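Side-chain contacts in ICChI, a glycosylated chitinase (Ipomoea carnea, PDB 6IDN), which hydrolyses chitin and also shows lysozyme activity, as a glycosylated plant enzyme of glycosyl hydrolase family 18 with a TIM-barrel fold: residues 44-49 with 112-117; 231-236 with 265-270; 201-206 with 245-250. All blocks are in the same frame, centred on the assembly; numbering follows the deposited sequence. Where two conformers were deposited one is given.

All three contacts lie on the periphery of the TIM barrel, their centres 16 to 20 Å from that of the chain. Interactions 2 and 3 are neighbours, with centres 19 Å apart and nearest atoms about 5 Å apart; their segments alternate along the chain, and helix 233-244 links them, carrying segment 231-236 at its start and running into segment 245-250 at its end. Interaction 1 closes before either opens and is placed across the chain's centre from interaction 3, 35 Å between centres. Interactions 1 and 2 each include an aspartate bound to a calcium ion, Asp116 and Asp235, and interaction 1 also holds the glycosylated Asn45.

Interaction 1: residues 44-49 with 112-117; sequences LNLTKH and RPLGDE. With CA (calcium ion), chain F; NAG (2-acetamido-2-deoxy-beta-D-glucopyranose), chain B.
Leu44 is extended, its CG opposite the backbone N (chi1 177°), while Leu114 turns its CG to lie beside its own N (chi1 -49°); the two meet through their CD2 methyls, 3.9 Å from Leu44 CD2 to Leu114 CD2, their side chains at about a right angle. The same Leu114 methyl is shared: Leu46 CD1 comes to 4.0 Å from Leu114 CD2. Pro113 adds the flank of its ring, CB standing 4.4 Å from Leu44 CD2. No hydrogen bond joins the segments, and Leu60 of helix 60-69 touches both Leu46 and Leu114.

Each loop is braced separately. In 112-117 a type I turn brings the Gly115 carbonyl round to Arg112, whose NE donates to Gly115 O at 2.9 Å, nearly straight (168°) and in the guanidinium plane. Farther along, Asp116 OD1 binds a calcium ion at 2.7 Å, together with Gln108. In 44-49 the glycosylated Asn45 carries N-acetylglucosamine on ND2, while its OD1 accepts from Thr47 N at 2.8 Å. The leucines and Pro113 thus form an apolar join between two loops of the TIM barrel, one of them carrying an Asx turn at the N-glycosylation sequon Asn-Leu-Thr.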
loop_
_atom_site.group_PDB
_atom_site.type_symbol
_atom_site.label_atom_id
_atom_site.label_comp_id
_atom_site.label_asym_id
_atom_site.label_seq_id
_atom_site.Cartn_x
_atom_site.Cartn_y
_atom_site.Cartn_z
ATOM N N LEU A 44 14.902 4.870 3.162
ATOM C CA LEU A 44 13.590 5.381 2.796
ATOM C C LEU A 44 13.745 6.405 1.681
ATOM O O LEU A 44 14.600 7.289 1.760
ATOM C CB LEU A 44 12.894 6.006 4.005
ATOM C CG LEU A 44 11.531 6.659 3.788
ATOM C CD1 LEU A 44 10.462 5.604 3.493
ATOM C CD2 LEU A 44 11.163 7.518 4.994
ATOM N N ASN A 45 12.914 6.278 0.647
ATOM C CA ASN A 45 12.973 7.116 -0.546
ATOM C C ASN A 45 11.645 7.847 -0.660
ATOM O O ASN A 45 10.610 7.217 -0.901
ATOM C CB ASN A 45 13.236 6.252 -1.779
ATOM C CG ASN A 45 13.411 7.055 -3.051
ATOM O OD1 ASN A 45 12.652 7.984 -3.345
ATOM N ND2 ASN A 45 14.424 6.692 -3.820
ATOM N N LEU A 46 11.664 9.162 -0.481
ATOM C CA LEU A 46 10.491 9.995 -0.717
ATOM C C LEU A 46 10.759 10.949 -1.872
ATOM O O LEU A 46 10.292 12.089 -1.884
ATOM C CB LEU A 46 10.089 10.751 0.547
ATOM C CG LEU A 46 9.741 9.870 1.754
ATOM C CD1 LEU A 46 9.297 10.684 2.962
ATOM C CD2 LEU A 46 8.674 8.830 1.371
ATOM N N THR A 47 11.496 10.445 -2.870
ATOM C CA THR A 47 12.008 11.183 -4.022
ATOM C C THR A 47 12.382 12.608 -3.632
ATOM O O THR A 47 13.209 12.799 -2.732
ATOM C CB THR A 47 11.014 11.142 -5.196
ATOM O OG1 THR A 47 9.757 11.723 -4.827
ATOM C CG2 THR A 47 10.786 9.697 -5.622
ATOM N N LYS A 48 11.804 13.614 -4.284
ATOM C CA LYS A 48 12.236 14.986 -4.036
ATOM C C LYS A 48 11.400 15.700 -2.979
ATOM O O LYS A 48 11.534 16.915 -2.824
ATOM C CB LYS A 48 12.231 15.801 -5.336
ATOM C CG LYS A 48 12.680 15.047 -6.588
ATOM C CD LYS A 48 14.052 14.383 -6.461
ATOM C CE LYS A 48 14.329 13.517 -7.700
ATOM N NZ LYS A 48 15.750 13.042 -7.797
ATOM N N HIS A 49 10.547 14.983 -2.250
ATOM C CA HIS A 49 9.813 15.608 -1.153
ATOM C C HIS A 49 10.763 16.083 -0.062
ATOM O O HIS A 49 10.715 17.242 0.362
ATOM C CB HIS A 49 8.798 14.626 -0.570
ATOM C CG HIS A 49 7.578 14.443 -1.416
ATOM N ND1 HIS A 49 6.641 15.437 -1.589
ATOM C CD2 HIS A 49 7.121 13.370 -2.107
ATOM C CE1 HIS A 49 5.670 14.994 -2.366
ATOM N NE2 HIS A 49 5.937 13.742 -2.693
ATOM N N ARG A 112 13.895 8.794 14.512
ATOM C CA ARG A 112 12.780 8.357 13.677
ATOM C C ARG A 112 12.724 9.209 12.416
ATOM O O ARG A 112 12.668 10.444 12.520
ATOM C CB ARG A 112 11.472 8.448 14.439
ATOM C CG ARG A 112 11.363 7.451 15.611
ATOM C CD ARG A 112 10.117 7.674 16.449
ATOM N NE ARG A 112 8.911 7.720 15.625
ATOM C CZ ARG A 112 8.122 6.673 15.392
ATOM N NH1 ARG A 112 8.398 5.472 15.920
ATOM N NH2 ARG A 112 7.048 6.831 14.628
ATOM N N PRO A 113 12.766 8.608 11.221
ATOM C CA PRO A 113 12.913 9.403 9.990
ATOM C C PRO A 113 11.803 10.408 9.752
ATOM O O PRO A 113 12.069 11.464 9.169
ATOM C CB PRO A 113 12.941 8.332 8.891
ATOM C CG PRO A 113 13.469 7.110 9.573
ATOM C CD PRO A 113 12.878 7.163 10.965
ATOM N N LEU A 114 10.567 10.114 10.159
ATOM C CA LEU A 114 9.443 11.011 9.924
ATOM C C LEU A 114 8.944 11.666 11.209
ATOM O O LEU A 114 7.793 12.113 11.266
ATOM C CB LEU A 114 8.297 10.260 9.240
ATOM C CG LEU A 114 8.677 9.431 8.013
ATOM C CD1 LEU A 114 7.451 8.703 7.449
ATOM C CD2 LEU A 114 9.309 10.312 6.937
ATOM N N GLY A 115 9.781 11.725 12.247
ATOM C CA GLY A 115 9.380 12.363 13.486
ATOM C C GLY A 115 8.617 11.440 14.414
ATOM O O GLY A 115 8.528 10.227 14.214
ATOM N N ASP A 116 8.019 12.045 15.445
ATOM C CA ASP A 116 7.474 11.266 16.552
ATOM C C ASP A 116 6.119 10.626 16.269
ATOM O O ASP A 116 5.783 9.632 16.924
ATOM C CB ASP A 116 7.359 12.141 17.796
ATOM C CG ASP A 116 8.364 11.764 18.868
ATOM O OD1 ASP A 116 9.279 10.951 18.592
ATOM O OD2 ASP A 116 8.256 12.307 19.983
ATOM N N GLU A 117 5.328 11.154 15.338
ATOM C CA GLU A 117 3.985 10.616 15.132
ATOM C C GLU A 117 4.031 9.192 14.577
ATOM O O GLU A 117 4.711 8.925 13.579
ATOM C CB GLU A 117 3.190 11.525 14.193
ATOM C CG GLU A 117 1.723 11.154 14.090
ATOM C CD GLU A 117 0.938 11.486 15.352
ATOM O OE1 GLU A 117 1.364 12.372 16.118
ATOM O OE2 GLU A 117 -0.108 10.850 15.587
HETATM CA CA CA F . 8.535 8.938 20.304
HETATM C C1 NAG B . 14.692 7.338 -5.065
HETATM C C2 NAG B . 16.186 7.373 -5.345
HETATM C C3 NAG B . 16.453 7.950 -6.737
HETATM C C4 NAG B . 15.652 7.178 -7.779
HETATM C C5 NAG B . 14.176 7.172 -7.393
HETATM C C6 NAG B . 13.309 6.359 -8.324
HETATM C C7 NAG B . 17.810 7.580 -3.511
HETATM C C8 NAG B . 18.439 8.507 -2.515
HETATM N N2 NAG B . 16.894 8.125 -4.320
HETATM O O3 NAG B . 17.841 7.848 -7.031
HETATM O O4 NAG B . 15.806 7.764 -9.067
HETATM O O5 NAG B . 14.031 6.595 -6.090
HETATM O O6 NAG B . 13.700 4.993 -8.315
HETATM O O7 NAG B . 18.118 6.391 -3.580
#

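Interaction 2: residues 231-236 with 265-270; sequences IEADDL and SSKIKP. With CA (calcium ion), chain E.
This is a small apolar contact on the outside of the TIM barrel, where the first turn of helix 233-244 meets helix 264-268, close to the C-terminus of the chain. Ile268 and Ala233 contribute nearly equal surface; the CG2 methyl of Ile268 lies 3.9 Å from Ala233 CB and also 3.9 Å from Leu236 CD2, thus bridging two residues one helical turn apart. With CG1 placed between the backbone N and the carbonyl carbon (chi1 68°), the CD1 end also reaches Leu236 CD2, at 4.0 Å. At the more exposed margin, Lys267 lays its CB and CD methylenes against Ala233 CB, each at 4.0 Å.

The helix start is secured by Glu232 at the N-cap position, its OE2 accepting from Asp234 N at 3.0 Å and its OE1 from Asp235 N, both from above the carboxylate plane. Asp235 faces another way, binding a calcium ion through OD2 at 2.2 Å, while a water on the same ion donates to OD1.

Beneath the contact, Leu236 rests on Leu216 and Leu218 of strand 213-219, Tyr264 of helix 264-268 touches both Ala233 and Leu236, and Ser265 and Lys269 reach Ile3 of strand 2-7.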
loop_
_atom_site.group_PDB
_atom_site.type_symbol
_atom_site.label_atom_id
_atom_site.label_comp_id
_atom_site.label_asym_id
_atom_site.label_seq_id
_atom_site.Cartn_x
_atom_site.Cartn_y
_atom_site.Cartn_z
ATOM N N ILE A 231 -8.916 2.286 -16.444
ATOM C CA ILE A 231 -10.339 2.181 -16.769
ATOM C C ILE A 231 -10.909 3.594 -16.716
ATOM O O ILE A 231 -10.808 4.258 -15.679
ATOM C CB ILE A 231 -11.084 1.265 -15.784
ATOM C CG1 ILE A 231 -10.332 -0.055 -15.590
ATOM C CG2 ILE A 231 -12.520 0.981 -16.259
ATOM C CD1 ILE A 231 -11.007 -0.999 -14.562
ATOM N N GLU A 232 -11.494 4.058 -17.818
ATOM C CA GLU A 232 -12.129 5.368 -17.799
ATOM C C GLU A 232 -13.193 5.389 -16.708
ATOM O O GLU A 232 -13.849 4.376 -16.446
ATOM C CB GLU A 232 -12.729 5.687 -19.170
ATOM C CG GLU A 232 -13.273 7.087 -19.306
ATOM C CD GLU A 232 -14.726 7.170 -18.903
ATOM O OE1 GLU A 232 -15.425 6.146 -19.066
ATOM O OE2 GLU A 232 -15.170 8.247 -18.435
ATOM N N ALA A 233 -13.336 6.541 -16.046
ATOM C CA ALA A 233 -14.137 6.609 -14.827
ATOM C C ALA A 233 -15.566 6.114 -15.055
ATOM O O ALA A 233 -16.097 5.345 -14.241
ATOM C CB ALA A 233 -14.135 8.041 -14.288
ATOM N N ASP A 234 -16.195 6.518 -16.161
ATOM C CA ASP A 234 -17.587 6.128 -16.384
ATOM C C ASP A 234 -17.715 4.621 -16.590
ATOM O O ASP A 234 -18.691 4.004 -16.136
ATOM C CB ASP A 234 -18.159 6.908 -17.564
ATOM C CG ASP A 234 -18.441 8.355 -17.207
ATOM O OD1 ASP A 234 -18.776 8.623 -16.031
ATOM O OD2 ASP A 234 -18.334 9.225 -18.092
ATOM N N ASP A 235 -16.733 4.008 -17.256
ATOM C CA ASP A 235 -16.735 2.556 -17.414
ATOM C C ASP A 235 -16.541 1.853 -16.081
ATOM O O ASP A 235 -17.138 0.798 -15.836
ATOM C CB ASP A 235 -15.629 2.126 -18.372
ATOM C CG ASP A 235 -15.943 2.423 -19.829
ATOM O OD1 ASP A 235 -17.044 2.920 -20.182
ATOM O OD2 ASP A 235 -15.044 2.157 -20.638
ATOM N N LEU A 236 -15.649 2.371 -15.234
ATOM C CA LEU A 236 -15.486 1.782 -13.910
ATOM C C LEU A 236 -16.806 1.801 -13.154
ATOM O O LEU A 236 -17.222 0.798 -12.560
ATOM C CB LEU A 236 -14.405 2.541 -13.132
ATOM C CG LEU A 236 -14.120 2.009 -11.733
ATOM C CD1 LEU A 236 -13.422 0.656 -11.844
ATOM C CD2 LEU A 236 -13.269 2.985 -10.938
ATOM N N SER A 265 -10.075 10.240 -8.667
ATOM C CA SER A 265 -10.778 9.914 -7.428
ATOM C C SER A 265 -11.983 10.821 -7.213
ATOM O O SER A 265 -13.000 10.384 -6.665
ATOM C CB SER A 265 -9.824 9.978 -6.225
ATOM O OG SER A 265 -9.243 11.264 -6.087
ATOM N N SER A 266 -11.892 12.087 -7.629
ATOM C CA SER A 266 -13.048 12.968 -7.508
ATOM C C SER A 266 -14.209 12.455 -8.350
ATOM O O SER A 266 -15.374 12.564 -7.949
ATOM C CB SER A 266 -12.676 14.394 -7.914
ATOM O OG SER A 266 -11.786 14.991 -6.985
ATOM N N LYS A 267 -13.909 11.879 -9.514
ATOM C CA LYS A 267 -14.963 11.391 -10.399
ATOM C C LYS A 267 -15.589 10.097 -9.888
ATOM O O LYS A 267 -16.768 9.842 -10.156
ATOM C CB LYS A 267 -14.412 11.157 -11.810
ATOM C CG LYS A 267 -14.140 12.397 -12.633
ATOM C CD LYS A 267 -13.441 12.013 -13.939
ATOM C CE LYS A 267 -12.990 13.228 -14.720
ATOM N NZ LYS A 267 -14.162 14.020 -15.156
ATOM N N ILE A 268 -14.832 9.261 -9.179
ATOM C CA ILE A 268 -15.344 7.948 -8.795
ATOM C C ILE A 268 -15.795 7.868 -7.338
ATOM O O ILE A 268 -16.563 6.955 -6.998
ATOM C CB ILE A 268 -14.313 6.828 -9.089
ATOM C CG1 ILE A 268 -13.089 6.942 -8.164
ATOM C CG2 ILE A 268 -13.912 6.852 -10.556
ATOM C CD1 ILE A 268 -12.145 5.743 -8.263
ATOM N N LYS A 269 -15.366 8.790 -6.477
ATOM C CA LYS A 269 -15.591 8.604 -5.042
ATOM C C LYS A 269 -17.046 8.347 -4.666
ATOM O O LYS A 269 -17.289 7.415 -3.881
ATOM C CB LYS A 269 -15.045 9.796 -4.242
ATOM C CG LYS A 269 -15.117 9.565 -2.720
ATOM C CD LYS A 269 -14.054 10.337 -1.959
ATOM C CE LYS A 269 -14.040 9.972 -0.471
ATOM N NZ LYS A 269 -13.300 8.697 -0.149
ATOM N N PRO A 270 -18.042 9.078 -5.184
ATOM C CA PRO A 270 -19.425 8.793 -4.769
ATOM C C PRO A 270 -19.860 7.361 -5.036
ATOM O O PRO A 270 -20.724 6.846 -4.317
ATOM C CB PRO A 270 -20.254 9.800 -5.587
ATOM C CG PRO A 270 -19.310 10.874 -5.938
ATOM C CD PRO A 270 -17.976 10.227 -6.107
HETATM CA CA CA E . -15.537 1.667 -22.753
HETATM O O HOH W 1 -17.131 3.224 -22.687
#

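Interaction 3: residues 201-206 with 245-250; sequences SWNNDW and KATYDY
Helix 196-206, one of the outer helices of the TIM barrel, is joined here to the loop that leads from helix 233-244 into strand 250-256. Trp202 carries the contact. Its indole NE1 donates to Thr247 OG1 at 2.9 Å, with an N-H...O angle of 156° and the hydroxyl oxygen near the ring plane, at the edge of the indole. The side chain is extended, CG opposite the backbone N (chi1 179°), which carries the indole across to the loop and brings CZ2 to the edge of the Tyr250 ring, 4.2 Å from Tyr250 CD1.

In the alternating strand-helix order of the barrel, each segment leads toward a strand: helix 196-206 comes before strand 213-219, and the type I turn from Thr247 ends on Tyr250, the first residue of strand 250-256. Trp202 also packs on Leu214 and Leu216 of the former strand and on Ile244 of helix 233-244. A leucine in place of Trp202 has no N-H to offer, and Thr247 OG1 would probably be left to its waters, with a gap opened beside Tyr250.

Two waters extend the polar link to the next helix residue. One accepts from Thr247 OG1 at 2.8 Å and donates to Asn203 OD1 at 2.9 Å; the other donates to both oxygens, so the Thr247 hydroxyl is held by the indole and two waters. The Tyr250 hydroxyl is hydrogen-bonded to the terminal carboxylate of Val272.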
loop_
_atom_site.group_PDB
_atom_site.type_symbol
_atom_site.label_atom_id
_atom_site.label_comp_id
_atom_site.label_asym_id
_atom_site.label_seq_id
_atom_site.Cartn_x
_atom_site.Cartn_y
_atom_site.Cartn_z
ATOM N N SER A 201 -10.850 -12.894 -12.358
ATOM C CA SER A 201 -9.779 -12.912 -11.367
ATOM C C SER A 201 -10.306 -12.533 -9.988
ATOM O O SER A 201 -10.057 -13.228 -8.995
ATOM C CB SER A 201 -8.670 -11.948 -11.792
ATOM O OG SER A 201 -7.644 -11.890 -10.819
ATOM N N TRP A 202 -11.029 -11.413 -9.913
ATOM C CA TRP A 202 -11.603 -10.977 -8.642
ATOM C C TRP A 202 -12.497 -12.058 -8.031
ATOM O O TRP A 202 -12.287 -12.478 -6.884
ATOM C CB TRP A 202 -12.383 -9.682 -8.869
ATOM C CG TRP A 202 -13.047 -9.115 -7.659
ATOM C CD1 TRP A 202 -14.267 -9.457 -7.170
ATOM C CD2 TRP A 202 -12.538 -8.084 -6.793
ATOM N NE1 TRP A 202 -14.552 -8.717 -6.048
ATOM C CE2 TRP A 202 -13.515 -7.856 -5.803
ATOM C CE3 TRP A 202 -11.357 -7.333 -6.764
ATOM C CZ2 TRP A 202 -13.350 -6.908 -4.782
ATOM C CZ3 TRP A 202 -11.193 -6.376 -5.750
ATOM C CH2 TRP A 202 -12.183 -6.178 -4.779
ATOM N N ASN A 203 -13.478 -12.545 -8.799
ATOM C CA ASN A 203 -14.512 -13.423 -8.247
ATOM C C ASN A 203 -14.004 -14.835 -7.989
ATOM O O ASN A 203 -14.448 -15.489 -7.035
ATOM C CB ASN A 203 -15.701 -13.507 -9.201
ATOM C CG ASN A 203 -16.544 -12.266 -9.195
ATOM O OD1 ASN A 203 -16.702 -11.609 -8.160
ATOM N ND2 ASN A 203 -17.123 -11.946 -10.354
ATOM N N ASN A 204 -13.102 -15.330 -8.826
ATOM C CA ASN A 204 -12.716 -16.732 -8.749
ATOM C C ASN A 204 -11.444 -16.963 -7.958
ATOM O O ASN A 204 -11.290 -18.035 -7.356
ATOM C CB ASN A 204 -12.551 -17.315 -10.156
ATOM C CG ASN A 204 -13.840 -17.279 -10.947
ATOM O OD1 ASN A 204 -14.924 -17.256 -10.370
ATOM N ND2 ASN A 204 -13.734 -17.309 -12.270
ATOM N N ASP A 205 -10.539 -15.985 -7.938
ATOM C CA ASP A 205 -9.234 -16.152 -7.319
ATOM C C ASP A 205 -9.105 -15.298 -6.066
ATOM O O ASP A 205 -8.936 -15.835 -4.969
ATOM C CB ASP A 205 -8.110 -15.798 -8.318
ATOM C CG ASP A 205 -8.053 -16.749 -9.520
ATOM O OD1 ASP A 205 -8.543 -17.896 -9.421
ATOM O OD2 ASP A 205 -7.502 -16.344 -10.573
ATOM N N TRP A 206 -9.214 -13.976 -6.196
ATOM C CA TRP A 206 -8.914 -13.109 -5.063
ATOM C C TRP A 206 -9.992 -13.174 -3.991
ATOM O O TRP A 206 -9.709 -12.884 -2.820
ATOM C CB TRP A 206 -8.684 -11.676 -5.569
ATOM C CG TRP A 206 -7.387 -11.639 -6.322
ATOM C CD1 TRP A 206 -7.219 -11.577 -7.687
ATOM C CD2 TRP A 206 -6.081 -11.776 -5.761
ATOM N NE1 TRP A 206 -5.875 -11.637 -8.000
ATOM C CE2 TRP A 206 -5.158 -11.763 -6.836
ATOM C CE3 TRP A 206 -5.592 -11.894 -4.452
ATOM C CZ2 TRP A 206 -3.778 -11.843 -6.635
ATOM C CZ3 TRP A 206 -4.224 -11.986 -4.256
ATOM C CH2 TRP A 206 -3.331 -11.963 -5.342
ATOM N N LYS A 245 -18.750 -4.801 -5.740
ATOM C CA LYS A 245 -19.366 -4.458 -4.460
ATOM C C LYS A 245 -20.209 -5.596 -3.893
ATOM O O LYS A 245 -20.572 -5.552 -2.711
ATOM C CB LYS A 245 -20.258 -3.229 -4.609
ATOM C CG LYS A 245 -19.540 -1.889 -4.657
ATOM C CD LYS A 245 -20.566 -0.837 -5.050
ATOM C CE LYS A 245 -20.260 0.568 -4.550
ATOM N NZ LYS A 245 -21.177 1.549 -5.233
ATOM N N ALA A 246 -20.554 -6.600 -4.704
ATOM C CA ALA A 246 -21.309 -7.733 -4.181
ATOM C C ALA A 246 -20.446 -8.655 -3.330
ATOM O O ALA A 246 -20.986 -9.445 -2.550
ATOM C CB ALA A 246 -21.954 -8.518 -5.326
ATOM N N THR A 247 -19.123 -8.566 -3.461
ATOM C CA THR A 247 -18.211 -9.366 -2.654
ATOM C C THR A 247 -18.252 -8.893 -1.203
ATOM O O THR A 247 -18.208 -7.690 -0.939
ATOM C CB THR A 247 -16.800 -9.239 -3.236
ATOM O OG1 THR A 247 -16.815 -9.714 -4.592
ATOM C CG2 THR A 247 -15.793 -10.035 -2.423
ATOM N N TYR A 248 -18.348 -9.841 -0.261
ATOM C CA TYR A 248 -18.671 -9.476 1.119
ATOM C C TYR A 248 -17.609 -8.572 1.729
ATOM O O TYR A 248 -17.929 -7.671 2.516
ATOM C CB TYR A 248 -18.859 -10.734 1.974
ATOM C CG TYR A 248 -17.588 -11.282 2.604
ATOM C CD1 TYR A 248 -16.769 -12.166 1.908
ATOM C CD2 TYR A 248 -17.208 -10.926 3.893
ATOM C CE1 TYR A 248 -15.616 -12.680 2.471
ATOM C CE2 TYR A 248 -16.051 -11.434 4.467
ATOM C CZ TYR A 248 -15.263 -12.315 3.751
ATOM O OH TYR A 248 -14.119 -12.838 4.314
ATOM N N ASP A 249 -16.339 -8.795 1.394
ATOM C CA ASP A 249 -15.259 -8.019 1.985
ATOM C C ASP A 249 -14.711 -6.963 1.030
ATOM O O ASP A 249 -13.583 -6.494 1.216
ATOM C CB ASP A 249 -14.128 -8.930 2.498
ATOM C CG ASP A 249 -13.502 -9.806 1.412
ATOM O OD1 ASP A 249 -14.088 -9.939 0.324
ATOM O OD2 ASP A 249 -12.414 -10.395 1.670
ATOM N N TYR A 250 -15.492 -6.571 0.023
ATOM C CA TYR A 250 -15.133 -5.417 -0.792
ATOM C C TYR A 250 -14.822 -4.230 0.103
ATOM O O TYR A 250 -15.627 -3.859 0.968
ATOM C CB TYR A 250 -16.274 -5.063 -1.749
ATOM C CG TYR A 250 -16.138 -3.686 -2.367
ATOM C CD1 TYR A 250 -15.254 -3.454 -3.414
ATOM C CD2 TYR A 250 -16.887 -2.621 -1.887
ATOM C CE1 TYR A 250 -15.127 -2.192 -3.970
ATOM C CE2 TYR A 250 -16.765 -1.356 -2.438
ATOM C CZ TYR A 250 -15.882 -1.152 -3.474
ATOM O OH TYR A 250 -15.761 0.103 -4.034
HETATM O O HOH W 2 -18.546 -9.793 -6.790
HETATM O O HOH W 3 -16.556 -12.432 -5.100
#